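Local coordinates for long form salivary protein D7L1 (Aedes aegypti, PDB 3DXL) that binds and sequesters host biogenic amines and leukotrienes during mosquito blood feeding, holding lipids and amines independently in separate N-terminal and C-terminal pockets, at residues E227-C232 and W245-C250; K223-V228 and S254-D259. All coordinates share one frame; numbering follows the deposited sequence. Where two conformers were deposited one is given.

Contact 1. Residues E227-C232 and W245-C250; sequences EVLNDC and WHYYKC. Unlike the reference sequence in segment 227-232: Glu227 (reference Lys).
A disulfide cross-link between two helices of the C-terminal odorant-binding-protein-like domain is the heart of this contact. Helix segments 227-232 and 245-250 run at 135° to each other, their axes 10.3 Å apart at closest approach, and Cys232 with Cys250 bridges the gap where the backbones come nearest. The bond joins Cys232 SG to Cys250 SG at 2.0 Å with a torsion of -90° about the S-S bond, the relaxed perpendicular geometry. The two cysteines reach it differently: SG of Cys232 lies anti to its carbonyl carbon, while SG of Cys250 is anti to its backbone N. CB of Cys232 and CB of Cys250 are left 3.9 Å apart.

Tyr247, one turn before Cys250, lays the CD1-CE1 flank of its ring beside the CB of Cys232. With CG anti to the carbonyl carbon, the ring swings across to the other helix, where CE1 meets Cys232 CB at 3.7 Å. Leu229, one turn back from Cys232, brings its CD2 methyl obliquely to Tyr247 CD1 at 3.9 Å, extending the apolar patch. The phenol OH carries on past this patch to hydrogen-bond Glu236, and Met194 of helix 184-196 also touches the Tyr247 side chain.

His246 adds a polar tie. Its CG is anti to the backbone N, which brings the CD2 corner of the imidazole over one face of the Tyr247 ring, the two planes steeply inclined and CD2 standing 4.0 Å above the ring centre. The His246 side chain also touches Pro237. NE2 donates to the backbone carbonyl of Cys232, so the same residue is held by both its sulfur and its oxygen. This bond, His246 NE2 to Cys232 O, is 2.9 Å long and nearly straight at 167°; the oxygen lies close to the imidazole plane, whereas the nitrogen sits above the carbonyl plane.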
loop_
_atom_site.group_PDB
_atom_site.type_symbol
_atom_site.label_atom_id
_atom_site.label_comp_id
_atom_site.label_asym_id
_atom_site.label_seq_id
_atom_site.Cartn_x
_atom_site.Cartn_y
_atom_site.Cartn_z
ATOM N N GLU A 227 -14.482 14.149 11.968
ATOM C CA GLU A 227 -14.867 14.486 13.335
ATOM C C GLU A 227 -14.771 13.271 14.257
ATOM O O GLU A 227 -14.221 13.348 15.353
ATOM C CB GLU A 227 -16.279 15.072 13.355
ATOM C CG GLU A 227 -16.367 16.445 12.707
ATOM C CD GLU A 227 -17.786 16.910 12.436
ATOM O OE1 GLU A 227 -18.731 16.087 12.477
ATOM O OE2 GLU A 227 -17.949 18.114 12.163
ATOM N N VAL A 228 -15.279 12.133 13.792
ATOM C CA VAL A 228 -15.153 10.894 14.554
ATOM C C VAL A 228 -13.684 10.536 14.797
ATOM O O VAL A 228 -13.294 10.195 15.902
ATOM C CB VAL A 228 -15.882 9.724 13.858
ATOM C CG1 VAL A 228 -15.420 8.378 14.417
ATOM C CG2 VAL A 228 -17.402 9.872 13.999
ATOM N N LEU A 229 -12.860 10.634 13.761
ATOM C CA LEU A 229 -11.459 10.278 13.927
ATOM C C LEU A 229 -10.714 11.227 14.852
ATOM O O LEU A 229 -9.829 10.797 15.588
ATOM C CB LEU A 229 -10.749 10.153 12.581
ATOM C CG LEU A 229 -11.033 8.853 11.825
ATOM C CD1 LEU A 229 -10.390 8.936 10.445
ATOM C CD2 LEU A 229 -10.531 7.625 12.588
ATOM N N ASN A 230 -11.087 12.506 14.820
ATOM C CA ASN A 230 -10.518 13.487 15.743
ATOM C C ASN A 230 -10.822 13.099 17.190
ATOM O O ASN A 230 -9.935 13.147 18.051
ATOM C CB ASN A 230 -10.999 14.910 15.425
ATOM C CG ASN A 230 -10.319 15.504 14.186
ATOM O OD1 ASN A 230 -9.258 15.043 13.761
ATOM N ND2 ASN A 230 -10.939 16.523 13.605
ATOM N N ASP A 231 -12.067 12.693 17.447
ATOM C CA ASP A 231 -12.463 12.213 18.771
ATOM C C ASP A 231 -11.725 10.927 19.150
ATOM O O ASP A 231 -11.236 10.804 20.269
ATOM C CB ASP A 231 -13.979 12.015 18.854
ATOM C CG ASP A 231 -14.724 13.295 19.209
ATOM O OD1 ASP A 231 -14.160 14.399 19.041
ATOM O OD2 ASP A 231 -15.883 13.194 19.664
ATOM N N CYS A 232 -11.626 9.986 18.211
ATOM C CA CYS A 232 -10.885 8.735 18.442
ATOM C C CYS A 232 -9.416 9.025 18.758
ATOM O O CYS A 232 -8.830 8.401 19.647
ATOM C CB CYS A 232 -10.954 7.799 17.225
ATOM S SG CYS A 232 -12.601 7.215 16.727
ATOM N N TRP A 245 -5.997 -1.506 16.603
ATOM C CA TRP A 245 -7.223 -2.032 17.192
ATOM C C TRP A 245 -8.100 -0.909 17.752
ATOM O O TRP A 245 -9.319 -0.912 17.560
ATOM C CB TRP A 245 -6.863 -3.049 18.270
ATOM C CG TRP A 245 -8.044 -3.584 19.033
ATOM C CD1 TRP A 245 -8.867 -4.613 18.662
ATOM C CD2 TRP A 245 -8.521 -3.122 20.306
ATOM N NE1 TRP A 245 -9.830 -4.819 19.633
ATOM C CE2 TRP A 245 -9.648 -3.913 20.642
ATOM C CE3 TRP A 245 -8.118 -2.113 21.190
ATOM C CZ2 TRP A 245 -10.362 -3.739 21.839
ATOM C CZ3 TRP A 245 -8.839 -1.931 22.373
ATOM C CH2 TRP A 245 -9.944 -2.745 22.685
ATOM N N HIS A 246 -7.482 0.053 18.431
ATOM C CA HIS A 246 -8.222 1.194 18.950
ATOM C C HIS A 246 -9.034 1.904 17.875
ATOM O O HIS A 246 -10.218 2.195 18.069
ATOM C CB HIS A 246 -7.288 2.195 19.626
ATOM C CG HIS A 246 -7.949 3.493 19.963
ATOM N ND1 HIS A 246 -8.775 3.647 21.057
ATOM C CD2 HIS A 246 -7.908 4.699 19.347
ATOM C CE1 HIS A 246 -9.210 4.894 21.102
ATOM N NE2 HIS A 246 -8.703 5.552 20.074
ATOM N N TYR A 247 -8.394 2.213 16.745
ATOM C CA TYR A 247 -9.096 2.935 15.703
ATOM C C TYR A 247 -10.160 2.083 15.032
ATOM O O TYR A 247 -11.247 2.581 14.722
ATOM C CB TYR A 247 -8.110 3.527 14.692
ATOM C CG TYR A 247 -7.455 4.784 15.217
ATOM C CD1 TYR A 247 -8.162 5.979 15.284
ATOM C CD2 TYR A 247 -6.140 4.771 15.670
ATOM C CE1 TYR A 247 -7.576 7.131 15.775
ATOM C CE2 TYR A 247 -5.539 5.933 16.161
ATOM C CZ TYR A 247 -6.268 7.096 16.210
ATOM O OH TYR A 247 -5.691 8.245 16.687
ATOM N N TYR A 248 -9.848 0.806 14.822
ATOM C CA TYR A 248 -10.844 -0.114 14.276
ATOM C C TYR A 248 -12.104 -0.168 15.157
ATOM O O TYR A 248 -13.219 0.045 14.673
ATOM C CB TYR A 248 -10.233 -1.505 14.098
ATOM C CG TYR A 248 -11.215 -2.548 13.627
ATOM C CD1 TYR A 248 -11.671 -2.558 12.311
ATOM C CD2 TYR A 248 -11.722 -3.511 14.510
ATOM C CE1 TYR A 248 -12.595 -3.518 11.873
ATOM C CE2 TYR A 248 -12.639 -4.471 14.083
ATOM C CZ TYR A 248 -13.068 -4.466 12.769
ATOM O OH TYR A 248 -13.973 -5.404 12.327
ATOM N N LYS A 249 -11.898 -0.422 16.446
ATOM C CA LYS A 249 -12.999 -0.493 17.406
ATOM C C LYS A 249 -13.779 0.821 17.436
ATOM O O LYS A 249 -15.011 0.828 17.395
ATOM C CB LYS A 249 -12.433 -0.801 18.782
ATOM C CG LYS A 249 -13.459 -0.758 19.910
ATOM C CD LYS A 249 -12.845 -1.213 21.213
ATOM C CE LYS A 249 -13.785 -1.005 22.405
ATOM N NZ LYS A 249 -14.985 -1.905 22.401
ATOM N N CYS A 250 -13.054 1.934 17.503
ATOM C CA CYS A 250 -13.672 3.245 17.562
ATOM C C CYS A 250 -14.570 3.487 16.353
ATOM O O CYS A 250 -15.720 3.889 16.498
ATOM C CB CYS A 250 -12.604 4.329 17.675
ATOM S SG CYS A 250 -13.206 5.938 18.211
#

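Contact 2. Residues K223-V228 and S254-D259; sequences KALEEV and SSVKDD. Unlike the reference sequence in segment 223-228: Glu227 (reference Lys).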
loop_
_atom_site.group_PDB
_atom_site.type_symbol
_atom_site.label_atom_id
_atom_site.label_comp_id
_atom_site.label_asym_id
_atom_site.label_seq_id
_atom_site.Cartn_x
_atom_site.Cartn_y
_atom_site.Cartn_z
ATOM N N LYS A 223 -16.697 14.488 6.079
ATOM C CA LYS A 223 -16.714 15.440 7.194
ATOM C C LYS A 223 -17.022 14.768 8.534
ATOM O O LYS A 223 -16.314 14.969 9.528
ATOM C CB LYS A 223 -17.674 16.608 6.932
ATOM C CG LYS A 223 -17.139 17.642 5.961
ATOM C CD LYS A 223 -18.147 18.770 5.738
ATOM C CE LYS A 223 -18.793 18.710 4.349
ATOM N NZ LYS A 223 -20.096 17.981 4.247
ATOM N N ALA A 224 -18.067 13.945 8.557
ATOM C CA ALA A 224 -18.440 13.250 9.781
ATOM C C ALA A 224 -17.327 12.286 10.206
ATOM O O ALA A 224 -17.001 12.196 11.378
ATOM C CB ALA A 224 -19.775 12.534 9.615
ATOM N N LEU A 225 -16.727 11.596 9.237
ATOM C CA LEU A 225 -15.612 10.698 9.513
ATOM C C LEU A 225 -14.452 11.423 10.188
ATOM O O LEU A 225 -13.891 10.947 11.163
ATOM C CB LEU A 225 -15.126 10.053 8.219
ATOM C CG LEU A 225 -13.785 9.314 8.290
ATOM C CD1 LEU A 225 -13.857 8.064 9.167
ATOM C CD2 LEU A 225 -13.298 8.952 6.898
ATOM N N GLU A 226 -14.102 12.592 9.665
ATOM C CA GLU A 226 -12.992 13.347 10.221
ATOM C C GLU A 226 -13.253 13.727 11.673
ATOM O O GLU A 226 -12.366 13.620 12.516
ATOM C CB GLU A 226 -12.707 14.597 9.393
ATOM C CG GLU A 226 -11.865 14.345 8.147
ATOM C CD GLU A 226 -11.061 15.575 7.706
ATOM O OE1 GLU A 226 -11.573 16.706 7.814
ATOM O OE2 GLU A 226 -9.913 15.408 7.248
ATOM N N GLU A 227 -14.482 14.149 11.968
ATOM C CA GLU A 227 -14.867 14.486 13.335
ATOM C C GLU A 227 -14.771 13.271 14.257
ATOM O O GLU A 227 -14.221 13.348 15.353
ATOM C CB GLU A 227 -16.279 15.072 13.355
ATOM C CG GLU A 227 -16.367 16.445 12.707
ATOM C CD GLU A 227 -17.786 16.910 12.436
ATOM O OE1 GLU A 227 -18.731 16.087 12.477
ATOM O OE2 GLU A 227 -17.949 18.114 12.163
ATOM N N VAL A 228 -15.279 12.133 13.792
ATOM C CA VAL A 228 -15.153 10.894 14.554
ATOM C C VAL A 228 -13.684 10.536 14.797
ATOM O O VAL A 228 -13.294 10.195 15.902
ATOM C CB VAL A 228 -15.882 9.724 13.858
ATOM C CG1 VAL A 228 -15.420 8.378 14.417
ATOM C CG2 VAL A 228 -17.402 9.872 13.999
ATOM N N SER A 254 -18.781 3.791 16.164
ATOM C CA SER A 254 -19.060 5.228 16.014
ATOM C C SER A 254 -20.322 5.539 15.205
ATOM O O SER A 254 -20.936 4.661 14.622
ATOM C CB SER A 254 -17.876 5.910 15.326
ATOM O OG SER A 254 -17.925 5.661 13.933
ATOM N N SER A 255 -20.670 6.826 15.142
ATOM C CA SER A 255 -21.792 7.293 14.332
ATOM C C SER A 255 -21.565 7.182 12.818
ATOM O O SER A 255 -22.484 7.428 12.043
ATOM C CB SER A 255 -22.124 8.743 14.685
ATOM O OG SER A 255 -21.010 9.578 14.409
ATOM N N VAL A 256 -20.354 6.811 12.388
ATOM C CA VAL A 256 -20.115 6.569 10.959
ATOM C C VAL A 256 -19.935 5.074 10.681
ATOM O O VAL A 256 -19.440 4.700 9.621
ATOM C CB VAL A 256 -18.934 7.419 10.366
ATOM C CG1 VAL A 256 -19.213 8.901 10.525
ATOM C CG2 VAL A 256 -17.590 7.048 11.001
ATOM N N LYS A 257 -20.359 4.220 11.616
ATOM C CA LYS A 257 -20.079 2.790 11.494
ATOM C C LYS A 257 -20.581 2.164 10.203
ATOM O O LYS A 257 -19.890 1.328 9.620
ATOM C CB LYS A 257 -20.584 2.016 12.716
ATOM C CG LYS A 257 -22.097 2.012 12.930
ATOM C CD LYS A 257 -22.511 1.174 14.146
ATOM C CE LYS A 257 -22.227 1.857 15.469
ATOM N NZ LYS A 257 -23.119 3.027 15.681
ATOM N N ASP A 258 -21.775 2.544 9.748
ATOM C CA ASP A 258 -22.316 1.949 8.534
ATOM C C ASP A 258 -21.513 2.337 7.298
ATOM O O ASP A 258 -21.167 1.473 6.489
ATOM C CB ASP A 258 -23.798 2.286 8.370
ATOM C CG ASP A 258 -24.650 1.687 9.475
ATOM O OD1 ASP A 258 -24.422 0.515 9.836
ATOM O OD2 ASP A 258 -25.536 2.399 9.982
ATOM N N ASP A 259 -21.189 3.620 7.164
ATOM C CA ASP A 259 -20.321 4.075 6.085
ATOM C C ASP A 259 -18.941 3.441 6.178
ATOM O O ASP A 259 -18.368 3.069 5.154
ATOM C CB ASP A 259 -20.204 5.598 6.103
ATOM C CG ASP A 259 -21.471 6.286 5.657
ATOM O OD1 ASP A 259 -22.410 5.600 5.208
ATOM O OD2 ASP A 259 -21.505 7.527 5.728
#
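Apolar contacts carry the meeting of helix segment 223-228 with segment 254-259, a turn running into the start of helix 257-271. Val256 and Val228 point at each other tip to tip, Val256 CG1 lying 4.0 Å from Val228 CG2. The same CG1, anti to its own carbonyl carbon, reaches on to Ala224 CB at 3.8 Å, so one methyl meets side chains a turn apart on the helix. Leu225 CD1 is a looser neighbour of Val256 CG2 at 4.3 Å.

Two serines add contacts to the valine methyls. Val228 splits its branches between them: CG1, anti to the backbone N, lies 3.6 Å from Ser254 CB, while CG2 touches Ser255 OG.

The polar bonds listed here stay on the turn side. Ser254 OG accepts from Val256 N at 3.1 Å, forming an ST turn, and is also hydrogen-bonded to Leu251 O. The carbonyl O of Ser254 takes two donors from Lys257: the backbone N, closing a type I beta turn, and the ammonium NZ at 2.9 Å, which approaches from above the carbonyl plane. Val256, whose N is held by the ST turn, is the N-cap residue of helix 257-271.

The turn links helix 243-253 to helix 257-271 and rests on the first turns of helix 223-234, while Leu225 also packs against Val211, Lys212 and Phe215 of helix 208-217.

Both contacts use helix 223-234, and their centres lie about 9 Å apart. Segments 223-228 and 227-232 share Glu227 and Val228, and their partners also follow one another in the chain: helix 243-253 in contact 1, then the turn leading into helix 257-271 in contact 2. Helix 223-234 is therefore joined covalently toward its C-terminal end and packed through methyl groups near its start. Both contacts stand away from the residues known to bind leukotriene E4 or noradrenaline, with centres about 21 and 23 Å from the centre of the chain. Helix 257-271, which starts at contact 2, does carry noradrenaline-binding Asp265 and Glu268 farther along.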